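PDB 6Q78: GH26C from Muricauda sp. MAR_2010_75, which probably hydrolyses internal beta-1,4-mannosidic linkages of mannans as an endo-beta-mannanase of glycoside hydrolase family 26. Local coordinates for residues A[83-88]-A[379-384]; A[205-210]-A[218-223]; A[254-259]-A[263-268]. All coordinates share one frame; numbering follows the deposited sequence.

Interaction 1: A[83-88]-A[379-384]; sequences VGQQDA and TYCTPV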
loop_
_atom_site.group_PDB
_atom_site.type_symbol
_atom_site.label_atom_id
_atom_site.label_comp_id
_atom_site.label_asym_id
_atom_site.label_seq_id
_atom_site.Cartn_x
_atom_site.Cartn_y
_atom_site.Cartn_z
ATOM N N VAL A 83 -1.897 -5.780 -10.325
ATOM C CA VAL A 83 -0.531 -5.272 -10.245
ATOM C C VAL A 83 -0.554 -3.762 -10.391
ATOM O O VAL A 83 -1.101 -3.234 -11.361
ATOM C CB VAL A 83 0.340 -5.911 -11.332
ATOM C CG1 VAL A 83 1.692 -5.212 -11.454
ATOM C CG2 VAL A 83 0.526 -7.412 -10.995
ATOM N N GLY A 84 0.083 -3.078 -9.441
ATOM C CA GLY A 84 0.207 -1.637 -9.548
ATOM C C GLY A 84 1.601 -1.117 -9.253
ATOM O O GLY A 84 2.560 -1.885 -9.098
ATOM N N GLN A 85 1.736 0.207 -9.176
ATOM C CA GLN A 85 3.041 0.818 -8.943
ATOM C C GLN A 85 2.859 2.164 -8.242
ATOM O O GLN A 85 1.933 2.941 -8.557
ATOM C CB GLN A 85 3.844 0.961 -10.255
ATOM C CG GLN A 85 5.245 1.546 -10.066
ATOM C CD GLN A 85 6.182 1.185 -11.232
ATOM O OE1 GLN A 85 5.748 0.941 -12.361
ATOM N NE2 GLN A 85 7.472 1.148 -10.951
ATOM N N GLN A 86 3.759 2.421 -7.298
ATOM C CA GLN A 86 3.783 3.696 -6.580
ATOM C C GLN A 86 4.061 4.824 -7.576
ATOM O O GLN A 86 4.974 4.720 -8.402
ATOM C CB GLN A 86 4.903 3.651 -5.535
ATOM C CG GLN A 86 4.929 4.837 -4.596
ATOM C CD GLN A 86 3.829 4.785 -3.561
ATOM O OE1 GLN A 86 3.109 3.815 -3.445
ATOM N NE2 GLN A 86 3.720 5.871 -2.780
ATOM N N ASP A 87 3.282 5.910 -7.474
ATOM C CA ASP A 87 3.514 7.123 -8.273
ATOM C C ASP A 87 3.592 6.842 -9.769
ATOM O O ASP A 87 4.373 7.455 -10.510
ATOM C CB ASP A 87 4.739 7.894 -7.762
ATOM C CG ASP A 87 4.532 8.432 -6.360
ATOM O OD1 ASP A 87 3.401 8.734 -5.985
ATOM O OD2 ASP A 87 5.521 8.553 -5.611
ATOM N N ALA A 88 2.758 5.915 -10.231
ATOM C CA ALA A 88 2.860 5.490 -11.632
ATOM C C ALA A 88 2.612 6.647 -12.606
ATOM O O ALA A 88 3.106 6.600 -13.740
ATOM C CB ALA A 88 1.871 4.359 -11.900
ATOM N N THR A 379 17.041 4.440 -11.739
ATOM C CA THR A 379 16.737 3.237 -10.985
ATOM C C THR A 379 15.318 2.813 -11.295
ATOM O O THR A 379 14.393 3.617 -11.182
ATOM C CB THR A 379 16.904 3.501 -9.482
ATOM O OG1 THR A 379 18.270 3.867 -9.236
ATOM C CG2 THR A 379 16.594 2.245 -8.687
ATOM N N TYR A 380 15.139 1.560 -11.665
ATOM C CA TYR A 380 13.809 1.106 -12.038
ATOM C C TYR A 380 13.537 -0.247 -11.413
ATOM O O TYR A 380 14.437 -1.082 -11.270
ATOM C CB TYR A 380 13.642 1.010 -13.582
ATOM C CG TYR A 380 14.512 -0.017 -14.326
ATOM C CD1 TYR A 380 15.824 0.268 -14.665
ATOM C CD2 TYR A 380 13.992 -1.252 -14.717
ATOM C CE1 TYR A 380 16.613 -0.646 -15.372
ATOM C CE2 TYR A 380 14.775 -2.183 -15.439
ATOM C CZ TYR A 380 16.086 -1.869 -15.758
ATOM O OH TYR A 380 16.893 -2.746 -16.489
ATOM N N CYS A 381 12.277 -0.461 -11.054
ATOM C CA CYS A 381 11.866 -1.806 -10.706
ATOM C C CYS A 381 10.776 -2.345 -11.613
ATOM O O CYS A 381 10.373 -3.496 -11.447
ATOM C CB CYS A 381 11.470 -1.925 -9.226
ATOM S SG CYS A 381 9.974 -1.020 -8.781
ATOM N N THR A 382 10.278 -1.539 -12.555
ATOM C CA THR A 382 9.558 -2.097 -13.692
ATOM C C THR A 382 10.198 -1.523 -14.950
ATOM O O THR A 382 10.561 -0.339 -14.990
ATOM C CB THR A 382 8.046 -1.744 -13.663
ATOM O OG1 THR A 382 7.866 -0.317 -13.704
ATOM C CG2 THR A 382 7.345 -2.364 -12.435
ATOM N N PRO A 383 10.383 -2.343 -15.988
ATOM C CA PRO A 383 11.163 -1.899 -17.150
ATOM C C PRO A 383 10.313 -1.112 -18.138
ATOM O O PRO A 383 9.075 -1.122 -18.098
ATOM C CB PRO A 383 11.610 -3.221 -17.790
ATOM C CG PRO A 383 10.460 -4.159 -17.482
ATOM C CD PRO A 383 10.086 -3.784 -16.028
ATOM N N VAL A 384 11.016 -0.392 -19.011
ATOM C CA VAL A 384 10.394 0.202 -20.193
ATOM C C VAL A 384 11.080 -0.443 -21.394
ATOM O O VAL A 384 12.108 -1.120 -21.230
ATOM C CB VAL A 384 10.494 1.739 -20.191
ATOM C CG1 VAL A 384 9.731 2.343 -18.973
ATOM C CG2 VAL A 384 11.927 2.202 -20.274
#
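Gln85 and Thr382 reach for one another from opposite directions across the seam of a TIM barrel. Gln85 sits near the end of strand 81-86, the first of the barrel; Thr382 lies in the loop that follows strand 369-372, with which strand 81-86 pairs to close the ring. The backbones stay well apart, 8.6 Å between Gln85 CA and Thr382 CA, so side chains alone must bridge them. With CG anti to the backbone N (chi1 -178°) and the rest of the chain extended, Gln85 holds its amide out to the loop. Thr382 OG1 donates to Gln85 OE1 over 2.8 Å. The hydroxyl approaches almost at right angles to the C=O bond (105° at the oxygen) and only 15° from the carbonyl plane, meeting the side of the oxygen instead of its far end. The threonine methyl, by contrast, lies out of the amide plane and to one side, Thr382 CG2 coming to 3.9 Å from Gln85 CD. The nitrogen of the amide is held in turn by Trp373 O and, weakly, by Asn375 OD1, which together with the threonine bond would fix the flip of the group. Asn375 also bonds to Cys381 N and Thr382 O, so it braces the loop that Gln85 meets. A leucine in place of this glutamine would probably leave both the Thr382 hydroxyl and the Trp373 carbonyl without their amide partner in a buried setting. Beside the nitrogen lies a sulfur, in van der Waals contact: Cys381 SG is 4.0 Å from Gln85 NE2.

Interaction 2: A[205-210]-A[218-223]; sequences SFTKSL and VPIIFR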
loop_
_atom_site.group_PDB
_atom_site.type_symbol
_atom_site.label_atom_id
_atom_site.label_comp_id
_atom_site.label_asym_id
_atom_site.label_seq_id
_atom_site.Cartn_x
_atom_site.Cartn_y
_atom_site.Cartn_z
ATOM N N SER A 205 -9.662 15.428 5.831
ATOM C CA SER A 205 -10.216 16.435 4.936
ATOM C C SER A 205 -9.765 16.179 3.503
ATOM O O SER A 205 -10.569 16.304 2.559
ATOM C CB SER A 205 -9.873 17.849 5.411
ATOM O OG SER A 205 -8.499 18.099 5.292
ATOM N N PHE A 206 -8.509 15.761 3.311
ATOM C CA PHE A 206 -8.078 15.421 1.961
ATOM C C PHE A 206 -8.876 14.240 1.439
ATOM O O PHE A 206 -9.347 14.244 0.285
ATOM C CB PHE A 206 -6.570 15.096 1.955
ATOM C CG PHE A 206 -6.042 14.680 0.613
ATOM C CD1 PHE A 206 -6.052 13.348 0.226
ATOM C CD2 PHE A 206 -5.578 15.633 -0.286
ATOM C CE1 PHE A 206 -5.544 12.976 -1.015
ATOM C CE2 PHE A 206 -5.104 15.264 -1.535
ATOM C CZ PHE A 206 -5.082 13.953 -1.902
ATOM N N THR A 207 -8.981 13.188 2.252
ATOM C CA THR A 207 -9.650 11.972 1.781
ATOM C C THR A 207 -11.126 12.228 1.457
ATOM O O THR A 207 -11.650 11.725 0.442
ATOM C CB THR A 207 -9.491 10.896 2.852
ATOM O OG1 THR A 207 -8.099 10.586 3.019
ATOM C CG2 THR A 207 -10.218 9.599 2.453
ATOM N N LYS A 208 -11.822 13.015 2.290
ATOM C CA LYS A 208 -13.233 13.293 2.025
ATOM C C LYS A 208 -13.431 14.263 0.875
ATOM O O LYS A 208 -14.582 14.450 0.450
ATOM C CB LYS A 208 -13.877 13.887 3.251
ATOM C CG LYS A 208 -14.022 12.947 4.389
ATOM C CD LYS A 208 -14.654 13.750 5.532
ATOM C CE LYS A 208 -14.908 12.939 6.704
ATOM N NZ LYS A 208 -15.608 13.850 7.671
ATOM N N SER A 209 -12.358 14.859 0.353
ATOM C CA SER A 209 -12.431 15.765 -0.783
ATOM C C SER A 209 -12.343 15.032 -2.109
ATOM O O SER A 209 -12.528 15.666 -3.150
ATOM C CB SER A 209 -11.298 16.811 -0.753
ATOM O OG SER A 209 -10.091 16.316 -1.333
ATOM N N LEU A 210 -12.039 13.725 -2.100
ATOM C CA LEU A 210 -11.752 12.993 -3.337
ATOM C C LEU A 210 -13.062 12.559 -3.976
ATOM O O LEU A 210 -13.614 11.509 -3.620
ATOM C CB LEU A 210 -10.899 11.763 -3.030
ATOM C CG LEU A 210 -9.553 12.053 -2.401
ATOM C CD1 LEU A 210 -8.889 10.733 -1.999
ATOM C CD2 LEU A 210 -8.653 12.818 -3.426
ATOM N N VAL A 218 -13.899 8.686 -3.721
ATOM C CA VAL A 218 -12.901 7.703 -4.132
ATOM C C VAL A 218 -12.534 6.844 -2.926
ATOM O O VAL A 218 -11.987 7.375 -1.938
ATOM C CB VAL A 218 -11.627 8.397 -4.638
ATOM C CG1 VAL A 218 -10.560 7.344 -4.981
ATOM C CG2 VAL A 218 -11.949 9.296 -5.833
ATOM N N PRO A 219 -12.755 5.526 -2.947
ATOM C CA PRO A 219 -12.254 4.694 -1.837
ATOM C C PRO A 219 -10.745 4.637 -1.874
ATOM O O PRO A 219 -10.150 4.491 -2.940
ATOM C CB PRO A 219 -12.865 3.309 -2.111
ATOM C CG PRO A 219 -14.072 3.624 -3.020
ATOM C CD PRO A 219 -13.588 4.752 -3.886
ATOM N N ILE A 220 -10.121 4.776 -0.699
ATOM C CA ILE A 220 -8.685 4.566 -0.651
ATOM C C ILE A 220 -8.342 3.521 0.395
ATOM O O ILE A 220 -9.011 3.393 1.430
ATOM C CB ILE A 220 -7.898 5.865 -0.416
ATOM C CG1 ILE A 220 -8.181 6.445 0.951
ATOM C CG2 ILE A 220 -8.129 6.909 -1.559
ATOM C CD1 ILE A 220 -7.134 7.464 1.367
ATOM N N ILE A 221 -7.266 2.791 0.126
ATOM C CA ILE A 221 -6.675 1.889 1.115
ATOM C C ILE A 221 -5.578 2.655 1.832
ATOM O O ILE A 221 -4.658 3.168 1.198
ATOM C CB ILE A 221 -6.109 0.642 0.428
ATOM C CG1 ILE A 221 -7.228 -0.128 -0.310
ATOM C CG2 ILE A 221 -5.347 -0.213 1.451
ATOM C CD1 ILE A 221 -6.721 -1.187 -1.213
ATOM N N PHE A 222 -5.706 2.791 3.141
ATOM C CA PHE A 222 -4.752 3.533 3.955
ATOM C C PHE A 222 -3.886 2.522 4.718
ATOM O O PHE A 222 -4.411 1.643 5.445
ATOM C CB PHE A 222 -5.539 4.435 4.913
ATOM C CG PHE A 222 -4.683 5.258 5.863
ATOM C CD1 PHE A 222 -5.047 5.372 7.207
ATOM C CD2 PHE A 222 -3.604 5.993 5.409
ATOM C CE1 PHE A 222 -4.327 6.193 8.077
ATOM C CE2 PHE A 222 -2.850 6.781 6.303
ATOM C CZ PHE A 222 -3.255 6.883 7.610
ATOM N N ARG A 223 -2.560 2.610 4.500
ATOM C CA ARG A 223 -1.571 1.645 5.012
ATOM C C ARG A 223 -0.550 2.373 5.871
ATOM O O ARG A 223 0.565 2.629 5.406
ATOM C CB ARG A 223 -0.887 0.941 3.829
ATOM C CG ARG A 223 0.040 -0.204 4.216
ATOM C CD ARG A 223 0.493 -0.948 2.964
ATOM N NE ARG A 223 1.373 -0.133 2.123
ATOM C CZ ARG A 223 2.708 -0.167 2.169
ATOM N NH1 ARG A 223 3.365 -0.951 3.022
ATOM N NH2 ARG A 223 3.407 0.576 1.328
#
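The helix-to-strand return of a beta-alpha-beta crossover is fastened here by Leu210 and Val218, where the chain leaves helix 193-208 and turns back into strand 220-223. Leu210 O accepts from Val218 N at 2.8 Å with an N-H...O angle of 160°, a fairly straight backbone bond that closes the mouth of the connecting loop. Directly beside it the two side chains meet at their roots, Leu210 CB lying 3.8 Å from Val218 CB, while Val218 CG2 rests near the Leu210 carbonyl oxygen. The exit from the helix is shaped by Phe206 O, which takes two donors from Ser209: the backbone N, and OG at 2.7 Å. In the TIM barrel such a return sets the helix against the outside of the next parallel strand, and Ile220 packs against both Thr207 and Leu210. Its CG1 stands between the backbone N and the carbonyl carbon (chi1 66°), which, with the chain extended beyond CG1, carries CD1 to Thr207 and leaves CG2 for the leucine. Ile220 CD1 thus lies 3.7 Å from Thr207 OG1 and also touches the threonine methyl; the hydroxyl itself is bonded to Ile203 O within the helix. Leu210 comes in at about a right angle to the isoleucine, its CD1 3.9 Å from Ile220 CG2. Asn264 ND2, from the following strand's approach, bonds both Thr207 O and Val218 O, tying the two backbones together from one side chain.

Interaction 3: A[254-259]-A[263-268]; sequences TYLKNT and NNMLFA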
loop_
_atom_site.group_PDB
_atom_site.type_symbol
_atom_site.label_atom_id
_atom_site.label_comp_id
_atom_site.label_asym_id
_atom_site.label_seq_id
_atom_site.Cartn_x
_atom_site.Cartn_y
_atom_site.Cartn_z
ATOM N N THR A 254 -9.988 4.544 14.955
ATOM C CA THR A 254 -11.205 5.072 15.549
ATOM C C THR A 254 -11.335 6.568 15.321
ATOM O O THR A 254 -12.440 7.070 15.078
ATOM C CB THR A 254 -11.205 4.705 17.030
ATOM O OG1 THR A 254 -11.246 3.268 17.149
ATOM C CG2 THR A 254 -12.393 5.309 17.774
ATOM N N TYR A 255 -10.223 7.306 15.389
ATOM C CA TYR A 255 -10.321 8.746 15.193
ATOM C C TYR A 255 -10.738 9.074 13.764
ATOM O O TYR A 255 -11.590 9.951 13.545
ATOM C CB TYR A 255 -8.985 9.404 15.538
ATOM C CG TYR A 255 -9.081 10.905 15.769
ATOM C CD1 TYR A 255 -9.647 11.406 16.924
ATOM C CD2 TYR A 255 -8.582 11.814 14.849
ATOM C CE1 TYR A 255 -9.734 12.766 17.147
ATOM C CE2 TYR A 255 -8.648 13.190 15.077
ATOM C CZ TYR A 255 -9.241 13.651 16.218
ATOM O OH TYR A 255 -9.334 15.019 16.459
ATOM N N LEU A 256 -10.163 8.370 12.783
ATOM C CA LEU A 256 -10.542 8.607 11.389
ATOM C C LEU A 256 -11.972 8.159 11.094
ATOM O O LEU A 256 -12.764 8.919 10.518
ATOM C CB LEU A 256 -9.596 7.865 10.461
ATOM C CG LEU A 256 -8.216 8.542 10.372
ATOM C CD1 LEU A 256 -7.233 7.596 9.732
ATOM C CD2 LEU A 256 -8.340 9.799 9.531
ATOM N N LYS A 257 -12.326 6.941 11.514
ATOM C CA LYS A 257 -13.636 6.378 11.169
ATOM C C LYS A 257 -14.763 7.019 11.965
ATOM O O LYS A 257 -15.817 7.360 11.410
ATOM C CB LYS A 257 -13.595 4.868 11.393
ATOM C CG LYS A 257 -14.954 4.184 11.381
ATOM C CD LYS A 257 -14.760 2.658 11.416
ATOM C CE LYS A 257 -14.141 2.176 12.692
ATOM N NZ LYS A 257 -15.179 2.237 13.747
ATOM N N ASN A 258 -14.573 7.201 13.268
ATOM C CA ASN A 258 -15.646 7.648 14.138
ATOM C C ASN A 258 -15.617 9.159 14.358
ATOM O O ASN A 258 -16.563 9.851 13.986
ATOM C CB ASN A 258 -15.604 6.840 15.445
ATOM C CG ASN A 258 -15.811 5.354 15.193
ATOM O OD1 ASN A 258 -15.015 4.517 15.607
ATOM N ND2 ASN A 258 -16.877 5.026 14.490
ATOM N N THR A 259 -14.539 9.697 14.932
ATOM C CA THR A 259 -14.505 11.132 15.212
ATOM C C THR A 259 -14.605 11.968 13.942
ATOM O O THR A 259 -15.337 12.968 13.908
ATOM C CB THR A 259 -13.247 11.469 16.009
ATOM O OG1 THR A 259 -13.263 10.694 17.208
ATOM C CG2 THR A 259 -13.219 12.937 16.386
ATOM N N ASN A 263 -15.547 7.737 5.664
ATOM C CA ASN A 263 -16.264 6.546 5.248
ATOM C C ASN A 263 -15.755 5.954 3.948
ATOM O O ASN A 263 -16.336 4.972 3.464
ATOM C CB ASN A 263 -17.760 6.876 5.133
ATOM C CG ASN A 263 -18.396 7.053 6.475
ATOM O OD1 ASN A 263 -18.006 6.376 7.423
ATOM N ND2 ASN A 263 -19.389 7.944 6.577
ATOM N N ASN A 264 -14.690 6.513 3.362
ATOM C CA ASN A 264 -14.164 5.999 2.101
ATOM C C ASN A 264 -12.742 5.458 2.268
ATOM O O ASN A 264 -11.855 5.706 1.454
ATOM C CB ASN A 264 -14.265 7.045 0.974
ATOM C CG ASN A 264 -13.568 8.382 1.286
ATOM O OD1 ASN A 264 -13.685 8.939 2.375
ATOM N ND2 ASN A 264 -12.896 8.925 0.285
ATOM N N MET A 265 -12.513 4.699 3.339
ATOM C CA MET A 265 -11.190 4.166 3.674
ATOM C C MET A 265 -11.293 2.698 4.071
ATOM O O MET A 265 -12.143 2.316 4.888
ATOM C CB MET A 265 -10.611 4.953 4.860
ATOM C CG MET A 265 -9.124 4.885 5.034
ATOM S SD MET A 265 -8.646 6.172 6.240
ATOM C CE MET A 265 -7.939 7.449 5.216
ATOM N N LEU A 266 -10.409 1.883 3.508
ATOM C CA LEU A 266 -10.077 0.554 4.015
ATOM C C LEU A 266 -8.705 0.676 4.672
ATOM O O LEU A 266 -7.913 1.563 4.330
ATOM C CB LEU A 266 -9.968 -0.435 2.855
ATOM C CG LEU A 266 -11.216 -0.666 1.987
ATOM C CD1 LEU A 266 -10.942 -1.756 0.940
ATOM C CD2 LEU A 266 -12.391 -1.135 2.872
ATOM N N PHE A 267 -8.433 -0.192 5.650
ATOM C CA PHE A 267 -7.213 -0.108 6.453
ATOM C C PHE A 267 -6.321 -1.320 6.227
ATOM O O PHE A 267 -6.781 -2.466 6.356
ATOM C CB PHE A 267 -7.575 -0.002 7.947
ATOM C CG PHE A 267 -8.354 1.232 8.268
ATOM C CD1 PHE A 267 -7.700 2.425 8.559
ATOM C CD2 PHE A 267 -9.735 1.223 8.225
ATOM C CE1 PHE A 267 -8.419 3.608 8.815
ATOM C CE2 PHE A 267 -10.461 2.380 8.490
ATOM C CZ PHE A 267 -9.785 3.563 8.790
ATOM N N ALA A 268 -5.044 -1.065 5.921
ATOM C CA ALA A 268 -4.077 -2.107 5.580
ATOM C C ALA A 268 -2.927 -2.121 6.582
ATOM O O ALA A 268 -2.301 -1.094 6.829
ATOM C CB ALA A 268 -3.517 -1.844 4.166
HETATM O O HOH W 1 -18.178 6.616 10.210
#
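Helix 242-259 carries Leu256 on a last stretch that widens into a pi-type turn at 255-259, and after a short loop the chain comes back as strand 265-269 of the TIM barrel, which bears Met265 and Phe267. The widening shows at Thr254 O, which accepts Asn258 N at 2.8 Å and, weakly, Thr259 N. Leu256 makes the close side-chain contacts with the strand, and a single methyl, CD1, provides them. This CD1 lies 4.0 Å from Met265 SD, the two chains crossing at a slant, and 4.3 Å from Phe267 CE1, where it arrives at the edge of the ring close to the ring plane. One face of that ring is used differently: Met265, two residues earlier on the same side of the strand, sets its CG 4.0 Å above the Phe267 plane, offset toward the rim. Having CG opposite the backbone N (chi1 -159°) extends Met265 off the strand, so that its sulfur meets the leucine. Met265 also touches Ile203 and Thr207 of helix 193-208, so it contacts both helices. At the partly exposed Lys257 and Asn263 the link is polar: a water donates to Lys257 O and to Asn263 OD1, each at 2.8 Å, joining the helix to the strand's lead-in, while Lys257 NZ donates to OD1 of its neighbour Asn258. The Asn263 oxygen that takes the water also accepts from Asn59 ND2.

All three contacts join buried residues to strands of one parallel barrel, yet their chemistry follows their place in it. Interactions 2 and 3 are successive helix-to-strand returns, centres 9 Å apart, packed largely by apolar side chains; interaction 2 adds a backbone hydrogen bond, whereas interaction 3 has no direct hydrogen bond across it, only a water bridge at the partly exposed Lys257 and Asn263. They share a border, because strands 220-223 and 265-269 are neighbours and Phe222 CB packs on Met265 CG. Interaction 1, 22 and 28 Å away between centres, brings together residues nearly 300 positions apart, and there a buried side-chain hydrogen bond takes the lead over apolar packing.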